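TSSL1 (Pseudomonas aeruginosa, PDB 4B62) probably tethers the type VI secretion apparatus to the cell wall, this chain being its OmpA-like peptidoglycan-binding module. Local coordinates at residues R37-I42 with E148-A153; L64-A69 with D109-T114; G75-T80 with G119-E124. One frame throughout, in Å; residues are numbered along the deposited sequence. Where two conformers were deposited one is given.

All three contacts belong to one alpha/beta domain. Contacts 1 and 3 are neighbouring strand pairs of the same mixed sheet, their centres about 9 Å apart. Strands 146-152 and 77-82 join them through backbone pairing, with Thr150 N 2.7 Å from Leu78 O. Contact 2, about 13 Å from contact 1 and 12 Å from contact 3 between centres, is where the two long helices meet against this sheet. Leu111 CB lies 3.5 Å from Phe121 CE2 of contact 3, while Ile66 packs on Ile42, Val40 and Ile149 of contact 1. A 1,2-ethanediol, probably from crystallisation, sits on the face turned away from the helices, bonded in contact 1 and about 5 Å from the Leu78 side chain.

Contact 1: residues R37-I42 with E148-A153; sequences RSVVTI and EITVFA. With EDO (1,2-ethanediol), chain B.
Four backbone hydrogen bonds join Ser38 to Val151 and Val40 to Ile149, each pair donating in both directions across the antiparallel strands 37-43 and 146-152. The bond from Val40 N to Ile149 O measures 2.8 Å and is almost straight at 173°. Between these pairs, CA-H...O contacts such as Thr150 CA to Ser38 O add weaker links.

Apolar packing occupies the face of Ser38, Val40, Ile149 and Val151. Val151 CG1 stands between its backbone N and carbonyl carbon (chi1 66°) and comes 3.7 Å from Ser38 CB, while Ile42 CD1 crosses to within 3.9 Å of Ile149 CD1. Ser38 OG, in one of two conformers, is hydrogen-bonded to Asp33 OD1. Leu16 and helix 60-72 cover this buried face.

The other face is mixed. The aliphatic part of Arg37 runs past Thr150, with CG 3.6 Å from Thr150 CG2, and lies beside the Phe152 ring, whose one face also receives that methyl near the rim. Val39 CG2 lies 3.6 Å from Thr150 OG1. The Arg37 chain turns at chi3 (-73°), which sets NE. Its NH1 donates to O1 of a bound 1,2-ethanediol over 2.9 Å. Thr150 OG1 shares the same oxygen at 2.8 Å, so the diol bridges the two strands. Farther along, water 1 joins Thr41 OG1 to Glu148 OE2, donating to the carboxylate, which also forms a salt bridge with Arg146.

This is a regular antiparallel ladder in the mixed sheet of an OmpA-like domain, pairing its last strand with one that precedes both long helices.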
loop_
_atom_site.group_PDB
_atom_site.type_symbol
_atom_site.label_atom_id
_atom_site.label_comp_id
_atom_site.label_asym_id
_atom_site.label_seq_id
_atom_site.Cartn_x
_atom_site.Cartn_y
_atom_site.Cartn_z
ATOM N N ARG A 37 -6.330 12.935 7.011
ATOM C CA ARG A 37 -5.551 11.913 6.317
ATOM C C ARG A 37 -6.285 11.551 5.047
ATOM O O ARG A 37 -7.512 11.612 5.019
ATOM C CB ARG A 37 -5.521 10.584 7.114
ATOM C CG ARG A 37 -4.657 10.527 8.360
ATOM C CD ARG A 37 -4.938 9.254 9.151
ATOM N NE ARG A 37 -6.229 9.331 9.830
ATOM C CZ ARG A 37 -6.998 8.291 10.173
ATOM N NH1 ARG A 37 -6.646 7.031 9.926
ATOM N NH2 ARG A 37 -8.142 8.518 10.789
ATOM N N SER A 38 -5.541 11.160 4.013
ATOM C CA SER A 38 -6.119 10.397 2.913
ATOM C C SER A 38 -5.442 9.031 2.936
ATOM O O SER A 38 -4.221 8.954 3.025
ATOM C CB SER A 38 -5.915 11.108 1.581
ATOM O OG SER A 38 -6.540 10.412 0.521
ATOM N N VAL A 39 -6.245 7.971 2.884
ATOM C CA VAL A 39 -5.738 6.605 2.966
ATOM C C VAL A 39 -6.019 5.888 1.653
ATOM O O VAL A 39 -7.180 5.722 1.259
ATOM C CB VAL A 39 -6.359 5.816 4.141
ATOM C CG1 VAL A 39 -5.697 4.445 4.252
ATOM C CG2 VAL A 39 -6.211 6.599 5.447
ATOM N N VAL A 40 -4.952 5.454 0.983
ATOM C CA VAL A 40 -5.071 4.702 -0.261
ATOM C C VAL A 40 -4.818 3.235 0.058
ATOM O O VAL A 40 -3.735 2.871 0.509
ATOM C CB VAL A 40 -4.064 5.178 -1.317
ATOM C CG1 VAL A 40 -4.292 4.433 -2.629
ATOM C CG2 VAL A 40 -4.143 6.686 -1.513
ATOM N N THR A 41 -5.853 2.408 -0.113
ATOM C CA THR A 41 -5.737 0.971 0.097
ATOM C C THR A 41 -5.503 0.286 -1.249
ATOM O O THR A 41 -6.249 0.516 -2.200
ATOM C CB THR A 41 -6.988 0.387 0.758
ATOM O OG1 THR A 41 -7.178 0.998 2.038
ATOM C CG2 THR A 41 -6.869 -1.115 0.944
ATOM N N ILE A 42 -4.458 -0.529 -1.307
ATOM C CA ILE A 42 -4.106 -1.253 -2.519
ATOM C C ILE A 42 -3.911 -2.728 -2.161
ATOM O O ILE A 42 -3.039 -3.065 -1.353
ATOM C CB ILE A 42 -2.817 -0.715 -3.166
ATOM C CG1 ILE A 42 -2.836 0.809 -3.269
ATOM C CG2 ILE A 42 -2.610 -1.376 -4.530
ATOM C CD1 ILE A 42 -1.648 1.417 -3.968
ATOM N N GLU A 148 -1.763 -0.040 3.030
ATOM C CA GLU A 148 -2.517 1.175 3.242
ATOM C C GLU A 148 -1.516 2.309 3.282
ATOM O O GLU A 148 -0.622 2.331 4.134
ATOM C CB GLU A 148 -3.348 1.103 4.528
ATOM C CG GLU A 148 -4.457 0.061 4.467
ATOM C CD GLU A 148 -5.416 0.072 5.659
ATOM O OE1 GLU A 148 -5.335 1.007 6.501
ATOM O OE2 GLU A 148 -6.256 -0.867 5.740
ATOM N N ILE A 149 -1.670 3.243 2.352
ATOM C CA ILE A 149 -0.772 4.379 2.217
ATOM C C ILE A 149 -1.513 5.611 2.761
ATOM O O ILE A 149 -2.490 6.067 2.171
ATOM C CB ILE A 149 -0.379 4.612 0.749
ATOM C CG1 ILE A 149 0.297 3.366 0.174
ATOM C CG2 ILE A 149 0.545 5.816 0.611
ATOM C CD1 ILE A 149 0.442 3.376 -1.335
ATOM N N THR A 150 -1.062 6.125 3.899
ATOM C CA THR A 150 -1.708 7.251 4.543
ATOM C C THR A 150 -0.873 8.491 4.306
ATOM O O THR A 150 0.302 8.516 4.659
ATOM C CB THR A 150 -1.841 7.001 6.056
ATOM O OG1 THR A 150 -2.732 5.905 6.282
ATOM C CG2 THR A 150 -2.381 8.221 6.774
ATOM N N VAL A 151 -1.483 9.517 3.711
ATOM C CA VAL A 151 -0.859 10.833 3.613
ATOM C C VAL A 151 -1.585 11.738 4.602
ATOM O O VAL A 151 -2.814 11.848 4.600
ATOM C CB VAL A 151 -0.844 11.443 2.182
ATOM C CG1 VAL A 151 -2.230 11.749 1.674
ATOM C CG2 VAL A 151 -0.009 12.719 2.162
ATOM N N PHE A 152 -0.791 12.390 5.426
ATOM C CA PHE A 152 -1.281 13.326 6.419
ATOM C C PHE A 152 -1.396 14.732 5.827
ATOM O O PHE A 152 -0.955 14.994 4.725
ATOM C CB PHE A 152 -0.332 13.323 7.615
ATOM C CG PHE A 152 -0.266 11.993 8.318
ATOM C CD1 PHE A 152 -1.181 11.683 9.302
ATOM C CD2 PHE A 152 0.697 11.044 8.000
ATOM C CE1 PHE A 152 -1.135 10.466 9.967
ATOM C CE2 PHE A 152 0.752 9.820 8.651
ATOM C CZ PHE A 152 -0.168 9.533 9.635
ATOM N N ALA A 153 -2.003 15.646 6.565
ATOM C CA ALA A 153 -2.169 17.022 6.092
ATOM C C ALA A 153 -0.841 17.700 5.760
ATOM O O ALA A 153 0.153 17.519 6.471
ATOM C CB ALA A 153 -2.913 17.840 7.129
HETATM C C1 EDO B . -4.408 4.467 8.658
HETATM O O1 EDO B . -4.366 5.897 8.499
HETATM C C2 EDO B . -5.606 3.987 9.477
HETATM O O2 EDO B . -6.838 4.362 8.843
HETATM O O HOH W 1 -8.413 -0.398 4.053
#

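Contact 2: residues L64-A69 with D109-T114; sequences LRIADA and DLLGAT
Thr114 turns its methyl CG2 anti to the backbone N, and Leu64 likewise sends CG anti to its own N (chi1 -176°), after which chi2 of 57° sets CD1. The ends of the two side chains meet although the CB of Leu64 points away from helix 96-115. They cross at about a right angle, with Leu64 CD1 3.9 Å from Thr114 CG2. The same threonine methyl rests 3.7 Å from Ala67 CB, which points toward helix 96-115; CG2 therefore touches two residues spaced three apart on helix 60-72.

On the deeper side, Leu111 reaches across with CD2. This methyl lies 4.0 Å from Ala67 CB and 3.9 Å from Ala67 N, close against the backbone, and makes a more distant contact with Ile66 CG2. Ala67, with nothing beyond CB, is where the two helix backbones come nearest: its CA is 5.9 Å from that of Leu111. The segment axes approach to 9.8 Å at their closest and cross at -53°, and the interface is small (184 Å²) and made by van der Waals packing.

The packing grades from an exposed end at Leu64 and Thr114 to a buried one at Ile66 and Leu111. Leu110 extends the helix pairing by touching Leu63, and Leu111 also meets Leu70. Both helices lie on the same side of the sheet, against the face that carries Val40 and Ile149.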
loop_
_atom_site.group_PDB
_atom_site.type_symbol
_atom_site.label_atom_id
_atom_site.label_comp_id
_atom_site.label_asym_id
_atom_site.label_seq_id
_atom_site.Cartn_x
_atom_site.Cartn_y
_atom_site.Cartn_z
ATOM N N LEU A 64 3.544 4.923 -9.476
ATOM C CA LEU A 64 3.922 6.218 -10.042
ATOM C C LEU A 64 2.770 7.232 -9.964
ATOM O O LEU A 64 2.990 8.390 -9.635
ATOM C CB LEU A 64 4.418 6.058 -11.481
ATOM C CG LEU A 64 4.943 7.329 -12.143
ATOM C CD1 LEU A 64 6.077 7.944 -11.347
ATOM C CD2 LEU A 64 5.385 6.965 -13.546
ATOM N N ARG A 65 1.544 6.795 -10.239
ATOM C CA ARG A 65 0.383 7.691 -10.132
ATOM C C ARG A 65 0.172 8.155 -8.694
ATOM O O ARG A 65 -0.235 9.308 -8.453
ATOM C CB ARG A 65 -0.873 7.020 -10.672
ATOM C CG ARG A 65 -0.778 6.775 -12.166
ATOM C CD ARG A 65 -2.076 6.331 -12.768
ATOM N NE ARG A 65 -2.443 4.971 -12.423
ATOM C CZ ARG A 65 -2.016 3.881 -13.056
ATOM N NH1 ARG A 65 -1.103 3.970 -14.021
ATOM N NH2 ARG A 65 -2.484 2.693 -12.698
ATOM N N ILE A 66 0.445 7.265 -7.742
ATOM C CA ILE A 66 0.378 7.679 -6.351
ATOM C C ILE A 66 1.472 8.692 -6.037
ATOM O O ILE A 66 1.201 9.708 -5.401
ATOM C CB ILE A 66 0.363 6.470 -5.411
ATOM C CG1 ILE A 66 -0.967 5.753 -5.612
ATOM C CG2 ILE A 66 0.534 6.904 -3.963
ATOM C CD1 ILE A 66 -0.983 4.329 -5.159
ATOM N N ALA A 67 2.690 8.456 -6.506
ATOM C CA ALA A 67 3.764 9.437 -6.340
ATOM C C ALA A 67 3.411 10.799 -6.931
ATOM O O ALA A 67 3.722 11.839 -6.331
ATOM C CB ALA A 67 5.064 8.928 -6.947
ATOM N N ASP A 68 2.782 10.796 -8.102
ATOM C CA ASP A 68 2.371 12.032 -8.745
ATOM C C ASP A 68 1.384 12.789 -7.852
ATOM O O ASP A 68 1.482 14.006 -7.702
ATOM C CB ASP A 68 1.700 11.771 -10.102
ATOM C CG ASP A 68 2.662 11.369 -11.195
ATOM O OD1 ASP A 68 3.864 11.648 -11.088
ATOM O OD2 ASP A 68 2.170 10.793 -12.195
ATOM N N ALA A 69 0.425 12.064 -7.278
ATOM C CA ALA A 69 -0.547 12.661 -6.365
ATOM C C ALA A 69 0.149 13.223 -5.127
ATOM O O ALA A 69 -0.206 14.310 -4.655
ATOM C CB ALA A 69 -1.610 11.645 -5.983
ATOM N N ASP A 109 9.979 2.780 0.017
ATOM C CA ASP A 109 11.279 3.036 -0.619
ATOM C C ASP A 109 11.084 3.578 -2.040
ATOM O O ASP A 109 11.731 4.540 -2.447
ATOM C CB ASP A 109 12.115 1.756 -0.680
ATOM C CG ASP A 109 12.692 1.337 0.666
ATOM O OD1 ASP A 109 12.595 2.099 1.651
ATOM O OD2 ASP A 109 13.253 0.227 0.723
ATOM N N LEU A 110 10.179 2.958 -2.786
ATOM C CA LEU A 110 9.945 3.367 -4.170
ATOM C C LEU A 110 9.357 4.774 -4.240
ATOM O O LEU A 110 9.761 5.602 -5.072
ATOM C CB LEU A 110 9.028 2.365 -4.875
ATOM C CG LEU A 110 9.664 1.010 -5.189
ATOM C CD1 LEU A 110 8.591 -0.004 -5.559
ATOM C CD2 LEU A 110 10.688 1.149 -6.303
ATOM N N LEU A 111 8.400 5.050 -3.355
ATOM C CA LEU A 111 7.770 6.368 -3.329
ATOM C C LEU A 111 8.769 7.441 -2.891
ATOM O O LEU A 111 8.797 8.533 -3.465
ATOM C CB LEU A 111 6.541 6.374 -2.423
ATOM C CG LEU A 111 5.346 5.550 -2.922
ATOM C CD1 LEU A 111 4.250 5.576 -1.872
ATOM C CD2 LEU A 111 4.816 6.036 -4.259
ATOM N N GLY A 112 9.576 7.131 -1.883
ATOM C CA GLY A 112 10.636 8.048 -1.440
ATOM C C GLY A 112 11.632 8.365 -2.545
ATOM O O GLY A 112 12.038 9.514 -2.715
ATOM N N ALA A 113 12.028 7.348 -3.305
ATOM C CA ALA A 113 13.015 7.553 -4.371
ATOM C C ALA A 113 12.448 8.404 -5.513
ATOM O O ALA A 113 13.148 9.245 -6.081
ATOM C CB ALA A 113 13.527 6.226 -4.892
ATOM N N THR A 114 11.178 8.197 -5.840
ATOM C CA THR A 114 10.531 8.919 -6.931
ATOM C C THR A 114 10.209 10.362 -6.559
ATOM O O THR A 114 10.435 11.269 -7.348
ATOM C CB THR A 114 9.293 8.149 -7.411
ATOM O OG1 THR A 114 9.752 6.951 -8.030
ATOM C CG2 THR A 114 8.448 8.949 -8.404
#

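Contact 3: residues G75-T80 with G119-E124; sequences GQVLVT and GRFTAE
Val77 and Phe121 form the tightly packed part of this parallel strand pair, the two strands of a beta-alpha-beta unit connected through helix 96-115. Their side chains run side by side, and Val77 CB comes 3.4 Å from Phe121 CD2, with both valine methyls also on the CD2-CE2 side of the ring. Leu70 of helix 60-72 and Thr115 of helix 96-115 also touch the phenylalanine. Backbone bonds alternate between the strands, from Val77 N to Arg120 O through to Glu124 N, which donates to Val79 O.

The side with exposed Gln76, Thr122 and Glu124 is looser and wetter. Leu78 CD1 approaches Thr122 OG1 only to 3.8 Å. Water 2 accepts from Gln76 NE2, donates to Val77 O and bonds Thr122 OG1. Gln76 NE2 also donates a hydrogen bond to Gly119 O at 3.0 Å, on a carbonyl lone pair.

Before the strands begin, Arg120 extends from CG to NE and meets Gly75 O side-on. Arg120 NH1 also forms a salt bridge with Asp117, and NH2 a hydrogen bond with Leu70 O. Gly75 O, almost in the guanidinium plane, accepts from Arg120 NE at 2.8 Å and from Arg120 NH2 at 3.1 Å.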
loop_
_atom_site.group_PDB
_atom_site.type_symbol
_atom_site.label_atom_id
_atom_site.label_comp_id
_atom_site.label_asym_id
_atom_site.label_seq_id
_atom_site.Cartn_x
_atom_site.Cartn_y
_atom_site.Cartn_z
ATOM N N GLY A 75 2.106 16.097 2.574
ATOM C CA GLY A 75 2.114 15.565 3.925
ATOM C C GLY A 75 3.075 14.396 4.094
ATOM O O GLY A 75 3.502 13.757 3.121
ATOM N N GLN A 76 3.421 14.123 5.347
ATOM C CA GLN A 76 4.128 12.902 5.736
ATOM C C GLN A 76 3.319 11.677 5.274
ATOM O O GLN A 76 2.089 11.754 5.169
ATOM C CB GLN A 76 4.271 12.881 7.261
ATOM C CG GLN A 76 5.160 11.783 7.835
ATOM C CD GLN A 76 6.631 12.002 7.597
ATOM O OE1 GLN A 76 7.056 13.111 7.286
ATOM N NE2 GLN A 76 7.420 10.950 7.786
ATOM N N VAL A 77 4.001 10.559 5.020
ATOM C CA VAL A 77 3.343 9.361 4.522
ATOM C C VAL A 77 3.729 8.141 5.334
ATOM O O VAL A 77 4.909 7.886 5.586
ATOM C CB VAL A 77 3.663 9.106 3.033
ATOM C CG1 VAL A 77 2.974 7.835 2.557
ATOM C CG2 VAL A 77 3.210 10.294 2.204
ATOM N N LEU A 78 2.709 7.394 5.751
ATOM C CA LEU A 78 2.871 6.105 6.437
ATOM C C LEU A 78 2.357 4.999 5.515
ATOM O O LEU A 78 1.265 5.125 4.942
ATOM C CB LEU A 78 2.085 6.106 7.750
ATOM C CG LEU A 78 1.933 4.763 8.467
ATOM C CD1 LEU A 78 3.261 4.315 9.059
ATOM C CD2 LEU A 78 0.828 4.831 9.519
ATOM N N VAL A 79 3.141 3.931 5.386
ATOM C CA VAL A 79 2.716 2.757 4.648
ATOM C C VAL A 79 2.632 1.580 5.615
ATOM O O VAL A 79 3.646 1.189 6.201
ATOM C CB VAL A 79 3.682 2.407 3.494
ATOM C CG1 VAL A 79 3.108 1.266 2.669
ATOM C CG2 VAL A 79 3.954 3.620 2.631
ATOM N N THR A 80 1.442 1.015 5.783
ATOM C CA THR A 80 1.293 -0.206 6.566
ATOM C C THR A 80 1.048 -1.373 5.619
ATOM O O THR A 80 0.349 -1.234 4.599
ATOM C CB THR A 80 0.177 -0.113 7.612
ATOM O OG1 THR A 80 -1.089 0.087 6.977
ATOM C CG2 THR A 80 0.464 1.033 8.595
ATOM N N GLY A 119 12.898 10.676 4.201
ATOM C CA GLY A 119 12.373 10.759 5.567
ATOM C C GLY A 119 10.873 10.988 5.618
ATOM O O GLY A 119 10.251 10.874 6.679
ATOM N N ARG A 120 10.286 11.281 4.463
ATOM C CA ARG A 120 8.851 11.505 4.331
ATOM C C ARG A 120 8.024 10.240 4.458
ATOM O O ARG A 120 6.861 10.319 4.818
ATOM C CB ARG A 120 8.571 12.162 2.987
ATOM C CG ARG A 120 7.116 12.432 2.685
ATOM C CD ARG A 120 6.943 13.234 1.413
ATOM N NE ARG A 120 5.536 13.506 1.206
ATOM C CZ ARG A 120 4.966 13.856 0.058
ATOM N NH1 ARG A 120 5.692 14.019 -1.047
ATOM N NH2 ARG A 120 3.656 14.041 0.025
ATOM N N PHE A 121 8.613 9.091 4.124
ATOM C CA PHE A 121 7.891 7.812 4.085
ATOM C C PHE A 121 8.442 6.866 5.118
ATOM O O PHE A 121 9.658 6.662 5.187
ATOM C CB PHE A 121 8.045 7.152 2.702
ATOM C CG PHE A 121 7.473 7.964 1.598
ATOM C CD1 PHE A 121 8.213 8.993 1.037
ATOM C CD2 PHE A 121 6.186 7.752 1.150
ATOM C CE1 PHE A 121 7.669 9.796 0.059
ATOM C CE2 PHE A 121 5.640 8.548 0.162
ATOM C CZ PHE A 121 6.387 9.566 -0.390
ATOM N N THR A 122 7.561 6.285 5.918
ATOM C CA THR A 122 7.952 5.192 6.776
ATOM C C THR A 122 6.991 4.053 6.574
ATOM O O THR A 122 5.891 4.233 6.016
ATOM C CB THR A 122 8.002 5.585 8.254
ATOM O OG1 THR A 122 6.688 5.927 8.701
ATOM C CG2 THR A 122 8.942 6.764 8.467
ATOM N N ALA A 123 7.422 2.886 7.026
ATOM C CA ALA A 123 6.707 1.641 6.799
ATOM C C ALA A 123 6.637 0.765 8.029
ATOM O O ALA A 123 7.558 0.746 8.840
ATOM C CB ALA A 123 7.375 0.855 5.683
ATOM N N GLU A 124 5.528 0.035 8.147
ATOM C CA GLU A 124 5.376 -0.954 9.213
ATOM C C GLU A 124 4.583 -2.151 8.713
ATOM O O GLU A 124 3.566 -2.021 8.055
ATOM C CB GLU A 124 4.691 -0.348 10.441
ATOM C CG GLU A 124 4.600 -1.284 11.650
ATOM C CD GLU A 124 3.531 -0.868 12.662
ATOM O OE1 GLU A 124 3.036 0.266 12.601
ATOM O OE2 GLU A 124 3.131 -1.702 13.485
HETATM O O HOH W 2 5.931 8.444 8.082
#